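Local coordinates for protein beta-galactosidase (Streptococcus pneumoniae, PDB 4CUA) that hydrolyses terminal beta-galactosides and, through the carbohydrate-binding module described here, probably recognises sugars, at residues R48-W52 with H84-V89; L71-D77 with F150-Y156; F122-W128 with Y156-I160. All coordinates share one frame; numbering follows the deposited sequence. Where two conformers were deposited one is given.

Interaction 1 (R48-W52 with H84-V89). With EDO (1,2-ethanediol), chain D; EDO (1,2-ethanediol), chain F.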
loop_
_atom_site.group_PDB
_atom_site.type_symbol
_atom_site.label_atom_id
_atom_site.label_comp_id
_atom_site.label_asym_id
_atom_site.label_seq_id
_atom_site.Cartn_x
_atom_site.Cartn_y
_atom_site.Cartn_z
ATOM N N ARG A 48 5.718 -8.581 -6.810
ATOM C CA ARG A 48 4.472 -7.847 -6.691
ATOM C C ARG A 48 3.663 -8.316 -5.520
ATOM O O ARG A 48 3.770 -9.485 -5.124
ATOM C CB ARG A 48 3.686 -7.938 -7.984
ATOM C CG ARG A 48 3.482 -9.361 -8.484
ATOM C CD ARG A 48 2.681 -9.360 -9.751
ATOM N NE ARG A 48 2.503 -10.680 -10.337
ATOM C CZ ARG A 48 3.332 -11.239 -11.219
ATOM N NH1 ARG A 48 4.453 -10.674 -11.597
ATOM N NH2 ARG A 48 3.042 -12.468 -11.686
ATOM N N TRP A 49 2.848 -7.406 -4.944
ATOM C CA TRP A 49 1.691 -7.801 -4.194
ATOM C C TRP A 49 0.547 -7.938 -5.171
ATOM O O TRP A 49 0.407 -7.153 -6.112
ATOM C CB TRP A 49 1.315 -6.731 -3.179
ATOM C CG TRP A 49 -0.061 -6.958 -2.602
ATOM C CD1 TRP A 49 -0.353 -7.700 -1.542
ATOM C CD2 TRP A 49 -1.306 -6.423 -3.106
ATOM N NE1 TRP A 49 -1.710 -7.682 -1.313
ATOM C CE2 TRP A 49 -2.316 -6.935 -2.274
ATOM C CE3 TRP A 49 -1.641 -5.616 -4.168
ATOM C CZ2 TRP A 49 -3.664 -6.605 -2.452
ATOM C CZ3 TRP A 49 -2.991 -5.276 -4.338
ATOM C CH2 TRP A 49 -3.969 -5.785 -3.484
ATOM N N THR A 50 -0.284 -8.966 -4.972
ATOM C CA THR A 50 -1.587 -9.008 -5.648
ATOM C C THR A 50 -2.555 -9.622 -4.687
ATOM O O THR A 50 -2.170 -10.240 -3.715
ATOM C CB THR A 50 -1.579 -9.859 -6.931
ATOM O OG1 THR A 50 -1.720 -11.237 -6.597
ATOM C CG2 THR A 50 -0.360 -9.693 -7.811
ATOM N N ASN A 51 -3.839 -9.465 -5.038
ATOM C CA ASN A 51 -4.920 -10.238 -4.392
ATOM C C ASN A 51 -5.543 -11.142 -5.474
ATOM O O ASN A 51 -6.763 -11.394 -5.419
ATOM C CB ASN A 51 -5.906 -9.398 -3.666
ATOM C CG ASN A 51 -6.647 -8.426 -4.542
ATOM O OD1 ASN A 51 -6.241 -8.183 -5.675
ATOM N ND2 ASN A 51 -7.719 -7.814 -3.992
ATOM N N TRP A 52 -4.734 -11.649 -6.372
ATOM C CA TRP A 52 -5.181 -12.530 -7.454
ATOM C C TRP A 52 -5.900 -13.741 -6.863
ATOM O O TRP A 52 -5.404 -14.411 -6.018
ATOM C CB TRP A 52 -3.998 -12.941 -8.312
ATOM C CG TRP A 52 -4.356 -13.899 -9.400
ATOM C CD1 TRP A 52 -4.881 -13.577 -10.630
ATOM C CD2 TRP A 52 -4.170 -15.310 -9.387
ATOM N NE1 TRP A 52 -5.069 -14.741 -11.354
ATOM C CE2 TRP A 52 -4.610 -15.795 -10.635
ATOM C CE3 TRP A 52 -3.703 -16.213 -8.454
ATOM C CZ2 TRP A 52 -4.627 -17.175 -10.948
ATOM C CZ3 TRP A 52 -3.705 -17.598 -8.776
ATOM C CH2 TRP A 52 -4.164 -18.042 -10.008
ATOM N N HIS A 84 1.035 -3.260 -11.810
ATOM C CA HIS A 84 1.438 -4.287 -12.722
ATOM C C HIS A 84 0.220 -4.925 -13.363
ATOM O O HIS A 84 -0.815 -4.948 -12.774
ATOM C CB HIS A 84 2.355 -5.308 -11.995
ATOM C CG HIS A 84 2.338 -6.689 -12.582
ATOM N ND1 HIS A 84 1.340 -7.575 -12.304
ATOM C CD2 HIS A 84 3.151 -7.300 -13.471
ATOM C CE1 HIS A 84 1.544 -8.704 -12.961
ATOM N NE2 HIS A 84 2.642 -8.571 -13.680
ATOM N N GLU A 85 0.378 -5.424 -14.568
ATOM C CA GLU A 85 -0.734 -6.128 -15.211
ATOM C C GLU A 85 -0.243 -7.292 -16.026
ATOM O O GLU A 85 0.794 -7.247 -16.687
ATOM C CB GLU A 85 -1.555 -5.195 -16.109
ATOM C CG GLU A 85 -0.858 -4.734 -17.369
ATOM C CD GLU A 85 -1.755 -3.890 -18.260
ATOM O OE1 GLU A 85 -2.946 -3.752 -17.972
ATOM O OE2 GLU A 85 -1.250 -3.330 -19.251
ATOM N N ASP A 86 -1.059 -8.342 -16.007
ATOM C CA ASP A 86 -0.901 -9.513 -16.864
ATOM C C ASP A 86 -2.354 -9.994 -17.187
ATOM O O ASP A 86 -3.290 -9.256 -16.946
ATOM C CB ASP A 86 0.046 -10.561 -16.297
ATOM C CG ASP A 86 -0.447 -11.206 -14.977
ATOM O OD1 ASP A 86 -1.648 -11.173 -14.656
ATOM O OD2 ASP A 86 0.466 -11.791 -14.304
ATOM N N HIS A 87 -2.517 -11.207 -17.719
ATOM C CA HIS A 87 -3.860 -11.689 -18.046
ATOM C C HIS A 87 -4.782 -11.674 -16.824
ATOM O O HIS A 87 -5.975 -11.393 -16.945
ATOM C CB HIS A 87 -3.791 -13.106 -18.639
ATOM C CG HIS A 87 -5.123 -13.663 -19.034
ATOM N ND1 HIS A 87 -5.891 -13.116 -20.044
ATOM C CD2 HIS A 87 -5.815 -14.734 -18.573
ATOM C CE1 HIS A 87 -7.006 -13.815 -20.172
ATOM N NE2 HIS A 87 -6.989 -14.795 -19.287
ATOM N N GLY A 88 -4.210 -11.950 -15.649
ATOM C CA GLY A 88 -4.976 -12.112 -14.440
ATOM C C GLY A 88 -5.172 -10.980 -13.454
ATOM O O GLY A 88 -6.090 -10.999 -12.670
ATOM N N VAL A 89 -4.301 -9.937 -13.563
ATOM C CA VAL A 89 -4.335 -8.831 -12.671
ATOM C C VAL A 89 -4.070 -7.526 -13.387
ATOM O O VAL A 89 -3.542 -7.554 -14.514
ATOM C CB VAL A 89 -3.251 -8.969 -11.539
ATOM C CG1 VAL A 89 -3.552 -10.181 -10.657
ATOM C CG2 VAL A 89 -1.844 -9.000 -12.055
HETATM C C1 EDO D . -0.674 -12.635 -11.152
HETATM O O1 EDO D . 0.216 -13.189 -12.107
HETATM C C2 EDO D . -0.463 -13.177 -9.754
HETATM O O2 EDO D . 0.869 -12.754 -9.308
HETATM C C1 EDO F . 7.177 -13.093 -5.581
HETATM O O1 EDO F . 6.641 -13.069 -4.281
HETATM C C2 EDO F . 6.067 -12.942 -6.608
HETATM O O2 EDO F . 5.493 -11.608 -6.574
#

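Interaction 2 (L71-D77 with F150-Y156). With EDO (1,2-ethanediol), chain I.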
loop_
_atom_site.group_PDB
_atom_site.type_symbol
_atom_site.label_atom_id
_atom_site.label_comp_id
_atom_site.label_asym_id
_atom_site.label_seq_id
_atom_site.Cartn_x
_atom_site.Cartn_y
_atom_site.Cartn_z
ATOM N N LEU A 71 8.247 2.606 15.686
ATOM C CA LEU A 71 7.102 3.273 15.149
ATOM C C LEU A 71 7.237 4.799 15.157
ATOM O O LEU A 71 7.703 5.363 16.143
ATOM C CB LEU A 71 5.839 2.836 15.914
ATOM C CG LEU A 71 4.535 3.472 15.430
ATOM C CD1 LEU A 71 4.020 2.885 14.122
ATOM C CD2 LEU A 71 3.460 3.286 16.487
ATOM N N SER A 72 6.776 5.455 14.120
ATOM C CA SER A 72 6.808 6.917 14.019
ATOM C C SER A 72 5.677 7.427 13.220
ATOM O O SER A 72 5.285 6.820 12.216
ATOM C CB SER A 72 8.097 7.327 13.348
ATOM O OG SER A 72 8.239 8.740 13.360
ATOM N N LYS A 73 5.122 8.537 13.622
ATOM C CA LYS A 73 4.336 9.296 12.715
ATOM C C LYS A 73 5.228 9.964 11.706
ATOM O O LYS A 73 6.380 10.287 11.996
ATOM C CB LYS A 73 3.496 10.405 13.401
ATOM C CG LYS A 73 2.415 9.895 14.285
ATOM C CD LYS A 73 1.537 11.075 14.721
ATOM C CE LYS A 73 0.440 10.573 15.615
ATOM N NZ LYS A 73 -0.476 11.661 16.099
ATOM N N ARG A 74 4.693 10.170 10.537
ATOM C CA ARG A 74 5.338 10.977 9.508
ATOM C C ARG A 74 4.381 11.942 8.891
ATOM O O ARG A 74 3.165 11.703 8.835
ATOM C CB ARG A 74 5.854 10.054 8.369
ATOM C CG ARG A 74 6.867 9.043 8.801
ATOM C CD ARG A 74 8.258 9.375 8.352
ATOM N NE ARG A 74 9.240 8.415 8.748
ATOM C CZ ARG A 74 10.499 8.828 9.002
ATOM N NH1 ARG A 74 10.749 10.132 8.876
ATOM N NH2 ARG A 74 11.411 7.997 9.380
ATOM N N SER A 75 4.931 13.036 8.367
ATOM C CA SER A 75 4.188 14.013 7.590
ATOM C C SER A 75 4.160 13.630 6.102
ATOM O O SER A 75 5.176 13.634 5.416
ATOM C CB SER A 75 4.825 15.403 7.720
ATOM O OG SER A 75 4.118 16.293 6.884
ATOM N N VAL A 76 2.989 13.246 5.610
ATOM C CA VAL A 76 2.834 12.644 4.304
ATOM C C VAL A 76 1.940 13.436 3.395
ATOM O O VAL A 76 0.771 13.750 3.716
ATOM C CB VAL A 76 2.246 11.192 4.426
ATOM C CG1 VAL A 76 2.112 10.577 3.043
ATOM C CG2 VAL A 76 3.063 10.364 5.391
ATOM N N ASP A 77 2.397 13.694 2.189
ATOM C CA ASP A 77 1.628 14.388 1.203
ATOM C C ASP A 77 1.632 13.795 -0.219
ATOM O O ASP A 77 1.210 14.381 -1.187
ATOM C CB ASP A 77 1.992 15.916 1.188
ATOM C CG ASP A 77 3.307 16.206 0.491
ATOM O OD1 ASP A 77 4.027 15.254 0.096
ATOM O OD2 ASP A 77 3.660 17.416 0.361
ATOM N N PHE A 150 -1.564 14.987 -2.154
ATOM C CA PHE A 150 -2.706 15.350 -1.327
ATOM C C PHE A 150 -2.242 16.232 -0.195
ATOM O O PHE A 150 -1.047 16.465 0.067
ATOM C CB PHE A 150 -3.456 14.078 -0.831
ATOM C CG PHE A 150 -2.557 13.002 -0.326
ATOM C CD1 PHE A 150 -2.067 13.041 0.938
ATOM C CD2 PHE A 150 -2.195 11.932 -1.177
ATOM C CE1 PHE A 150 -1.195 12.055 1.427
ATOM C CE2 PHE A 150 -1.315 10.966 -0.708
ATOM C CZ PHE A 150 -0.813 11.032 0.561
ATOM N N ASP A 151 -3.217 16.832 0.504
ATOM C CA ASP A 151 -2.860 17.665 1.620
ATOM C C ASP A 151 -2.032 16.913 2.663
ATOM O O ASP A 151 -2.346 15.796 3.046
ATOM C CB ASP A 151 -4.122 18.220 2.289
ATOM C CG ASP A 151 -4.904 19.183 1.414
ATOM O OD1 ASP A 151 -4.338 19.900 0.527
ATOM O OD2 ASP A 151 -6.152 19.193 1.583
ATOM N N LYS A 152 -0.978 17.510 3.172
ATOM C CA LYS A 152 -0.181 16.938 4.168
ATOM C C LYS A 152 -0.942 16.510 5.432
ATOM O O LYS A 152 -1.794 17.291 5.931
ATOM C CB LYS A 152 0.887 17.958 4.498
ATOM C CG LYS A 152 1.850 17.617 5.557
ATOM C CD LYS A 152 2.830 18.821 5.594
ATOM C CE LYS A 152 2.140 20.197 5.777
ATOM N NZ LYS A 152 3.038 21.424 5.760
ATOM N N VAL A 153 -0.699 15.289 5.900
ATOM C CA VAL A 153 -1.201 14.729 7.154
ATOM C C VAL A 153 -0.061 14.138 7.975
ATOM O O VAL A 153 0.929 13.606 7.420
ATOM C CB VAL A 153 -2.285 13.636 6.910
ATOM C CG1 VAL A 153 -3.519 14.213 6.308
ATOM C CG2 VAL A 153 -1.790 12.514 6.022
ATOM N N GLU A 154 -0.183 14.200 9.285
ATOM C CA GLU A 154 0.732 13.563 10.206
ATOM C C GLU A 154 0.098 12.268 10.717
ATOM O O GLU A 154 -0.914 12.254 11.430
ATOM C CB GLU A 154 1.040 14.485 11.373
ATOM C CG GLU A 154 2.172 14.013 12.244
ATOM C CD GLU A 154 2.597 15.050 13.269
ATOM O OE1 GLU A 154 2.050 16.188 13.232
ATOM O OE2 GLU A 154 3.472 14.727 14.099
ATOM N N THR A 155 0.685 11.151 10.328
ATOM C CA THR A 155 -0.006 9.870 10.499
ATOM C C THR A 155 1.007 8.741 10.687
ATOM O O THR A 155 2.149 8.801 10.184
ATOM C CB THR A 155 -0.923 9.588 9.307
ATOM O OG1 THR A 155 -1.697 8.407 9.593
ATOM C CG2 THR A 155 -0.129 9.378 8.066
ATOM N N TYR A 156 0.555 7.688 11.384
ATOM C CA TYR A 156 1.326 6.435 11.484
ATOM C C TYR A 156 1.257 5.603 10.198
ATOM O O TYR A 156 2.136 4.755 10.002
ATOM C CB TYR A 156 0.824 5.572 12.629
ATOM C CG TYR A 156 1.175 6.114 13.970
ATOM C CD1 TYR A 156 2.476 6.071 14.424
ATOM C CD2 TYR A 156 0.188 6.529 14.871
ATOM C CE1 TYR A 156 2.826 6.516 15.695
ATOM C CE2 TYR A 156 0.551 6.958 16.133
ATOM C CZ TYR A 156 1.861 6.977 16.519
ATOM O OH TYR A 156 2.170 7.393 17.826
HETATM C C1 EDO I . 8.173 14.001 9.062
HETATM O O1 EDO I . 7.174 13.598 9.976
HETATM C C2 EDO I . 9.323 13.056 9.028
HETATM O O2 EDO I . 9.360 12.531 7.708
HETATM O O HOH W 1 -1.479 13.175 14.164
#

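Interaction 3 (F122-W128 with Y156-I160). With EDO (1,2-ethanediol), chain E.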
loop_
_atom_site.group_PDB
_atom_site.type_symbol
_atom_site.label_atom_id
_atom_site.label_comp_id
_atom_site.label_asym_id
_atom_site.label_seq_id
_atom_site.Cartn_x
_atom_site.Cartn_y
_atom_site.Cartn_z
ATOM N N PHE A 122 -6.368 -1.449 12.198
ATOM C CA PHE A 122 -6.510 -1.121 10.802
ATOM C C PHE A 122 -7.813 -1.602 10.172
ATOM O O PHE A 122 -8.220 -1.076 9.169
ATOM C CB PHE A 122 -5.355 -1.673 9.942
ATOM C CG PHE A 122 -4.027 -1.044 10.184
ATOM C CD1 PHE A 122 -3.859 0.189 10.821
ATOM C CD2 PHE A 122 -2.888 -1.700 9.725
ATOM C CE1 PHE A 122 -2.597 0.742 11.028
ATOM C CE2 PHE A 122 -1.630 -1.135 9.899
ATOM C CZ PHE A 122 -1.489 0.075 10.531
ATOM N N ASN A 123 -8.437 -2.625 10.760
ATOM C CA ASN A 123 -9.662 -3.153 10.208
ATOM C C ASN A 123 -10.899 -2.315 10.561
ATOM O O ASN A 123 -11.973 -2.619 10.018
ATOM C CB ASN A 123 -9.875 -4.562 10.701
ATOM C CG ASN A 123 -8.808 -5.504 10.165
ATOM O OD1 ASN A 123 -8.468 -5.434 8.984
ATOM N ND2 ASN A 123 -8.319 -6.387 11.023
ATOM N N ASP A 124 -10.768 -1.379 11.481
ATOM C CA ASP A 124 -11.912 -0.492 11.890
ATOM C C ASP A 124 -11.915 0.739 11.011
ATOM O O ASP A 124 -10.978 1.564 11.093
ATOM C CB ASP A 124 -11.764 -0.178 13.351
ATOM C CG ASP A 124 -12.943 0.634 13.923
ATOM O OD1 ASP A 124 -13.807 1.030 13.093
ATOM O OD2 ASP A 124 -12.858 0.861 15.165
ATOM N N SER A 125 -12.947 0.903 10.208
ATOM C CA SER A 125 -13.047 2.056 9.301
ATOM C C SER A 125 -13.096 3.391 10.070
ATOM O O SER A 125 -12.656 4.411 9.481
ATOM C CB SER A 125 -14.228 1.895 8.346
ATOM O OG SER A 125 -15.412 1.867 9.144
ATOM N N ALA A 126 -13.495 3.422 11.347
ATOM C CA ALA A 126 -13.414 4.665 12.139
ATOM C C ALA A 126 -11.993 5.180 12.340
ATOM O O ALA A 126 -11.759 6.321 12.764
ATOM C CB ALA A 126 -14.120 4.530 13.481
ATOM N N ASN A 127 -11.002 4.326 12.070
ATOM C CA ASN A 127 -9.632 4.711 12.286
ATOM C C ASN A 127 -8.946 5.306 11.046
ATOM O O ASN A 127 -7.746 5.602 11.152
ATOM C CB ASN A 127 -8.855 3.481 12.799
ATOM C CG ASN A 127 -9.214 3.124 14.215
ATOM O OD1 ASN A 127 -9.581 4.004 14.997
ATOM N ND2 ASN A 127 -9.077 1.847 14.589
ATOM N N TRP A 128 -9.692 5.453 9.970
ATOM C CA TRP A 128 -9.221 5.991 8.722
ATOM C C TRP A 128 -10.039 7.193 8.254
ATOM O O TRP A 128 -11.265 7.226 8.428
ATOM C CB TRP A 128 -9.308 4.951 7.640
ATOM C CG TRP A 128 -8.434 3.760 7.947
ATOM C CD1 TRP A 128 -8.819 2.601 8.504
ATOM C CD2 TRP A 128 -7.026 3.635 7.689
ATOM N NE1 TRP A 128 -7.744 1.754 8.696
ATOM C CE2 TRP A 128 -6.640 2.368 8.145
ATOM C CE3 TRP A 128 -6.088 4.462 7.124
ATOM C CZ2 TRP A 128 -5.309 1.912 8.094
ATOM C CZ3 TRP A 128 -4.746 4.004 7.034
ATOM C CH2 TRP A 128 -4.402 2.730 7.507
ATOM N N TYR A 156 0.555 7.688 11.384
ATOM C CA TYR A 156 1.326 6.435 11.484
ATOM C C TYR A 156 1.257 5.603 10.198
ATOM O O TYR A 156 2.136 4.755 10.002
ATOM C CB TYR A 156 0.824 5.572 12.629
ATOM C CG TYR A 156 1.175 6.114 13.970
ATOM C CD1 TYR A 156 2.476 6.071 14.424
ATOM C CD2 TYR A 156 0.188 6.529 14.871
ATOM C CE1 TYR A 156 2.826 6.516 15.695
ATOM C CE2 TYR A 156 0.551 6.958 16.133
ATOM C CZ TYR A 156 1.861 6.977 16.519
ATOM O OH TYR A 156 2.170 7.393 17.826
ATOM N N ALA A 157 0.260 5.820 9.351
ATOM C CA ALA A 157 0.052 4.926 8.185
ATOM C C ALA A 157 -0.798 5.537 7.140
ATOM O O ALA A 157 -1.744 6.275 7.444
ATOM C CB ALA A 157 -0.568 3.625 8.648
ATOM N N ILE A 158 -0.504 5.260 5.889
ATOM C CA ILE A 158 -1.437 5.490 4.844
ATOM C C ILE A 158 -1.666 4.189 4.140
ATOM O O ILE A 158 -0.807 3.306 4.215
ATOM C CB ILE A 158 -1.066 6.651 3.887
ATOM C CG1 ILE A 158 0.162 6.266 3.047
ATOM C CG2 ILE A 158 -0.907 7.929 4.716
ATOM C CD1 ILE A 158 0.294 7.038 1.760
ATOM N N ARG A 159 -2.794 4.106 3.477
ATOM C CA ARG A 159 -3.120 2.975 2.629
ATOM C C ARG A 159 -3.919 3.389 1.416
ATOM O O ARG A 159 -4.563 4.470 1.381
ATOM C CB ARG A 159 -3.866 1.871 3.366
ATOM C CG ARG A 159 -5.330 2.176 3.684
ATOM C CD ARG A 159 -5.894 1.094 4.594
ATOM N NE ARG A 159 -7.323 1.353 4.766
ATOM C CZ ARG A 159 -8.089 0.581 5.549
ATOM N NH1 ARG A 159 -7.585 -0.493 6.143
ATOM N NH2 ARG A 159 -9.361 0.889 5.669
ATOM N N ILE A 160 -3.853 2.566 0.391
ATOM C CA ILE A 160 -4.651 2.687 -0.781
ATOM C C ILE A 160 -5.578 1.452 -0.834
ATOM O O ILE A 160 -5.146 0.350 -0.857
ATOM C CB ILE A 160 -3.820 2.984 -2.069
ATOM C CG1 ILE A 160 -4.719 3.196 -3.243
ATOM C CG2 ILE A 160 -2.785 1.876 -2.332
ATOM C CD1 ILE A 160 -4.042 3.630 -4.529
HETATM C C1 EDO E . -6.926 -3.501 6.708
HETATM O O1 EDO E . -6.966 -4.825 6.971
HETATM C C2 EDO E . -5.424 -3.187 6.313
HETATM O O2 EDO E . -5.427 -2.093 5.557
HETATM O O HOH W 2 -10.849 -0.401 7.736
#

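Interaction 1 (R48-W52 with H84-V89)
Arg48 turns its CG between its own backbone N and carbonyl carbon (chi1 52°) and then runs extended to NE, which lays its guanidinium over the ring of His84. The His84 ring comes from loop 84-89, with CG roughly trans to its backbone N (chi1 153°). The two flat groups are almost parallel, with planes 5° apart and centres 4.1 Å apart. The contact starts one step earlier in the side chain: Arg48 CD sits over the same ring face, 3.4 Å from His84 ND1. That nitrogen is hydrogen-bonded to Ser172 OG, which restrains the rotation of the imidazole. Asp86 OD2 is 3.7 Å from Arg48 NH2, a long salt bridge of charge alone, because the oxygen lies well out of the guanidinium plane.

An ethanediol molecule, probably from the crystallisation liquor, bridges this gap. Arg48 NE donates to its O2 at 2.8 Å, and its O1 gives a hydrogen bond to Asp86 OD2 at 2.6 Å. The Asp86 carboxylate also shapes its own loop. OD1 accepts from Gly88 N at 2.9 Å, an Asx turn. On the other segment Thr50 OG1 accepts from Trp52 N, an ST turn, and is hydrogen-bonded to Asp29 as well. Trp52 packs its CD1 against Val89 CG1 at 3.6 Å, and Gly88 O lies at the edge of the indole.

The calcium ion is about 7 Å from the Arg48 side chain, and Arg48 O is hydrogen-bonded to the side chain of Asn33, a calcium ligand. In the fold, strand 172-177 lies between strand 49-50 and strand 70-83. Ser172 on it is touched by Arg48, Thr50 and Val89, while loop 84-89 continues from the end of strand 70-83.

Interaction 2 (L71-D77 with F150-Y156)
An antiparallel beta ladder joins Arg74, Ser75 and Val76 to Thr155, Glu154 and Val153, pairing strand 70-83 with strand 145-155. Arg74 with Thr155 and Val76 with Val153 are hydrogen-bonded pairs. Ser75 and Glu154 form the non-hydrogen-bonded pair between them. Arg74 N donates to Thr155 O at 2.9 Å, and Val76 N donates to Val153 O at 2.8 Å. The reverse bonds run from Thr155 N and Val153 N. At one end Phe150 N adds a further bond to Asp77 O, at 3.0 Å.

Side chains alternate between the two faces. Ser75 and Glu154 share one face; Arg74, Val76, Val153 and Thr155 share the other. On that second face Val153 and Thr155 both rest on Tyr99 of strand 94-100. The Phe150 ring swings back toward strand 74-77. Its chi1 of 45° puts CG between the backbone N and the carbonyl carbon, and the ring then lies with one face over Asp77 C. Its CZ meets Val76 CG1 at 3.9 Å.

The other end closes on the Tyr156 ring. Lys73 CG stands over the centre of one face, 3.6 Å from the centroid, in a CH-pi contact only 9° off the ring normal. The extended lysine chain crosses the ring at a slant, with CE 3.7 Å from Tyr156 CE2. The Leu71 side chain crosses that of Tyr156 at about a right angle, its CD2 close to Tyr156 CE1. Beyond the ring, Lys73 NZ donates to a water that in turn donates to Glu154 O. The guanidinium of Arg74 has its main partner elsewhere, at Gly66 O.

Such ladders, with one face turned inward to a second layer of strands, build the beta-sandwich of galactose-binding-like domains.

Interaction 3 (F122-W128 with Y156-I160)
One face of the Trp128 indole carries the guanidinium of Arg159, in a cation-pi stack laid between the start of strand 128-130 and strand 157-163 of the beta-sandwich. The planes are 11° apart and the centres 3.5 Å apart. CZ lies over the five-membered ring, while CD makes a CH-pi contact over the six-membered ring, 3.7 Å from its centroid. Phe122 C lies at the edge of the indole. At the guanidinium edge are a water and O2 of an ethanediol, probably from the crystallisation liquor; Arg159 NH1 donates to that O2 at 2.7 Å.

Arg159 leaves the strand with chi1 74°, and its extended chain carries CD and CZ across the indole face. A salt bridge from NE to Glu98 further fixes the guanidinium.

Ala157 CB touches both aromatic rings, 4.1 Å from Trp128 CH2 and also in contact with Phe122 CZ. The Phe122 ring stacks on Phe21, which ties this loop to strand 19-22.

Phe122 O is the shared polar point. Trp128 NE1 donates to it at 2.9 Å, a bond inside the loop that sets the rotation of the indole. The water donates to it as well and accepts from Arg159 NH2. A weak hydrogen bond of 3.1 Å comes from Arg159 NH1 to the same Phe122 O.

Overall arrangement
All three contacts reach the same antiparallel sheet, which curls into the sandwich of this carbohydrate-binding module. Interactions 2 and 3 are neighbours, with centres 13 Å apart. They share Tyr156, where strand 145-155 gives way to strand 157-163, and Val76 packs on Ile158 between them. Interaction 1 lies on the other side of the chain's centre, 28 Å from interaction 2 and 23 Å from interaction 3, centre to centre. Along the chain, interaction 1 closes before interaction 3 opens, while interaction 2 alternates with both. Strand 70-83 pairs in interaction 2 and leads into loop 84-89 of interaction 1, so the calcium-side loops and the opposite end of the module are probably tied to one sheet.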